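Local coordinates for AAC3-I (Uncultured bacterium, PDB 5HMN), which transfers an acetyl group from acetyl-coenzyme A to aminoglycoside antibiotics, probably at their 3-amino group, and so confers resistance, at the interface of chains A and B. Numbering follows the deposited sequence. Chains: chain A/B, AAC3-I.

The interface of chains A and B. Residues chain A 121-123, 144-148; chain B 122-125, 146-148.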
# COMPACT_ATOMS: atom_id res chain seq x y z
N PHE A 121 2.35 4.73 7.68
CA PHE A 121 1.13 5.43 7.33
C PHE A 121 -0.07 4.49 7.24
O PHE A 121 0.08 3.28 7.05
CB PHE A 121 1.30 6.23 6.03
CG PHE A 121 1.43 5.39 4.79
CD1 PHE A 121 0.35 5.20 3.95
CD2 PHE A 121 2.64 4.79 4.46
CE1 PHE A 121 0.46 4.43 2.80
CE2 PHE A 121 2.75 4.01 3.32
CZ PHE A 121 1.66 3.83 2.49
N VAL A 122 -1.25 5.05 7.42
CA VAL A 122 -2.47 4.27 7.45
C VAL A 122 -3.65 5.14 7.04
O VAL A 122 -3.75 6.31 7.44
CB VAL A 122 -2.72 3.65 8.86
CG1 VAL A 122 -2.72 4.73 9.93
CG2 VAL A 122 -4.03 2.87 8.89
N GLN A 123 -4.53 4.59 6.21
CA GLN A 123 -5.74 5.29 5.81
C GLN A 123 -6.84 5.04 6.82
O GLN A 123 -7.08 3.90 7.23
CB GLN A 123 -6.20 4.85 4.42
CG GLN A 123 -5.22 5.14 3.30
CD GLN A 123 -5.83 4.88 1.94
OE1 GLN A 123 -7.04 4.99 1.75
NE2 GLN A 123 -4.99 4.51 0.97
N GLU A 144 -4.18 14.19 7.24
CA GLU A 144 -4.42 14.93 6.01
C GLU A 144 -5.56 14.28 5.24
O GLU A 144 -5.65 13.05 5.17
CB GLU A 144 -3.15 15.01 5.16
CG GLU A 144 -2.53 13.67 4.80
CD GLU A 144 -1.29 13.83 3.95
OE1 GLU A 144 -1.01 14.96 3.51
OE2 GLU A 144 -0.58 12.82 3.73
N GLU A 145 -6.42 15.10 4.67
CA GLU A 145 -7.60 14.62 3.95
C GLU A 145 -7.30 14.37 2.48
O GLU A 145 -6.95 15.29 1.74
CB GLU A 145 -8.75 15.63 4.10
CG GLU A 145 -9.27 15.74 5.52
CD GLU A 145 -9.94 17.06 5.81
OE1 GLU A 145 -10.50 17.67 4.87
OE2 GLU A 145 -9.89 17.50 6.98
N VAL A 146 -7.44 13.12 2.06
CA VAL A 146 -7.15 12.74 0.69
C VAL A 146 -8.36 12.05 0.05
O VAL A 146 -9.35 11.76 0.72
CB VAL A 146 -5.93 11.79 0.61
CG1 VAL A 146 -4.70 12.45 1.22
CG2 VAL A 146 -6.24 10.48 1.32
N LEU A 147 -8.26 11.79 -1.25
CA LEU A 147 -9.32 11.10 -1.98
C LEU A 147 -8.89 9.69 -2.37
O LEU A 147 -7.77 9.48 -2.83
CB LEU A 147 -9.71 11.90 -3.22
CG LEU A 147 -10.33 13.27 -2.95
CD1 LEU A 147 -10.61 13.98 -4.26
CD2 LEU A 147 -11.60 13.12 -2.13
N HIS A 148 -9.75 8.71 -2.15
CA HIS A 148 -9.48 7.33 -2.46
C HIS A 148 -10.39 6.81 -3.56
O HIS A 148 -11.55 7.04 -3.54
CB HIS A 148 -9.64 6.51 -1.20
CG HIS A 148 -9.35 5.06 -1.39
ND1 HIS A 148 -8.10 4.53 -1.23
CD2 HIS A 148 -10.16 4.03 -1.69
CE1 HIS A 148 -8.13 3.24 -1.45
NE2 HIS A 148 -9.38 2.90 -1.74
N VAL B 122 -5.93 3.98 -5.81
CA VAL B 122 -4.94 5.04 -5.86
C VAL B 122 -5.41 6.21 -5.02
O VAL B 122 -6.60 6.54 -5.00
CB VAL B 122 -4.68 5.49 -7.32
CG1 VAL B 122 -5.98 5.92 -7.99
CG2 VAL B 122 -3.65 6.62 -7.37
N GLN B 123 -4.51 6.90 -4.34
CA GLN B 123 -4.87 8.05 -3.55
C GLN B 123 -4.64 9.31 -4.33
O GLN B 123 -3.77 9.46 -5.11
CB GLN B 123 -4.07 8.20 -2.26
CG GLN B 123 -4.39 7.26 -1.12
CD GLN B 123 -3.74 7.69 0.20
OE1 GLN B 123 -4.17 7.32 1.29
NE2 GLN B 123 -2.68 8.44 0.09
N ALA B 124 -5.49 10.24 -4.07
CA ALA B 124 -5.37 11.54 -4.70
C ALA B 124 -5.55 12.61 -3.64
O ALA B 124 -6.53 12.61 -2.91
CB ALA B 124 -6.40 11.70 -5.81
N ASP B 125 -4.59 13.52 -3.54
CA ASP B 125 -4.70 14.61 -2.59
C ASP B 125 -5.80 15.58 -3.05
O ASP B 125 -6.54 15.29 -3.99
CB ASP B 125 -3.37 15.34 -2.40
CG ASP B 125 -2.85 15.97 -3.68
OD1 ASP B 125 -3.53 16.87 -4.21
OD2 ASP B 125 -1.76 15.58 -4.14
N VAL B 146 -11.34 9.68 2.46
CA VAL B 146 -10.74 9.05 3.63
C VAL B 146 -9.76 9.98 4.33
O VAL B 146 -9.43 11.05 3.83
CB VAL B 146 -10.01 7.74 3.25
CG1 VAL B 146 -10.94 6.80 2.50
CG2 VAL B 146 -8.77 8.05 2.42
N LEU B 147 -9.29 9.54 5.49
CA LEU B 147 -8.26 10.26 6.23
C LEU B 147 -6.92 9.55 6.14
O LEU B 147 -6.84 8.33 6.30
CB LEU B 147 -8.67 10.41 7.70
CG LEU B 147 -9.78 11.42 7.98
CD1 LEU B 147 -10.02 11.55 9.47
CD2 LEU B 147 -9.41 12.76 7.38
N HIS B 148 -5.87 10.29 5.90
CA HIS B 148 -4.55 9.74 5.80
C HIS B 148 -3.71 10.18 6.97
O HIS B 148 -3.70 11.32 7.32
CB HIS B 148 -3.91 10.21 4.51
CG HIS B 148 -2.60 9.57 4.22
ND1 HIS B 148 -1.41 10.19 4.47
CD2 HIS B 148 -2.30 8.39 3.65
CE1 HIS B 148 -0.42 9.41 4.09
NE2 HIS B 148 -0.93 8.31 3.59
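The C-terminal strands 142-152 of the two GNAT-fold subunits pair antiparallel about A:Val146 and B:Val146, and that of A also pairs with 117-124 of B, that of B with 119-124 of A, a strand exchange that probably serves dimerisation. A:Glu144 N donates to B:His148 O at 2.9 Å, in the carbonyl plane, and B:His148 N returns a bond nearly along the C=O axis of A:Glu144, while A:Leu147 N donates to B:Ala124 O and B:Ala124 N to A:Leu147 O (2.7 Å), both in the carbonyl plane. At the centre the backbone bonds are weak, and A:Val146 O and B:Val146 O, which can only accept, face each other at 3.2 Å; beside them the valine side chains slant across one another, each with CG2 between its backbone N and carbonyl carbon, and A:Val146 CG2 touches B:Val146 CG2 at 3.7 Å. The amides of A:Gln123 and B:Gln123 meet end-on, their planes turned 46° apart; A:Gln123 NE2 lies 2.9 Å from B:Gln123 OE1, but its N-H is not aimed at that oxygen, so the modelled amides make contact without a hydrogen bond. The imidazole of B:His148, with CG anti to the backbone N (chi1 -173°), lies between two side chains of A. On one side A:Glu144 runs alongside it, its carboxylate plane turned 48° from the ring and OE2 making a weak, bent bond to ND1; this nearby charge could favour a protonated ring. On the other, B:His148 NE2 sits above the CD1 side of the A:Phe121 ring, 3.4 Å from A:Phe121 CD1. Next to the centre, B:Leu147 CD2 packs alongside the aliphatic A:Glu145 CG.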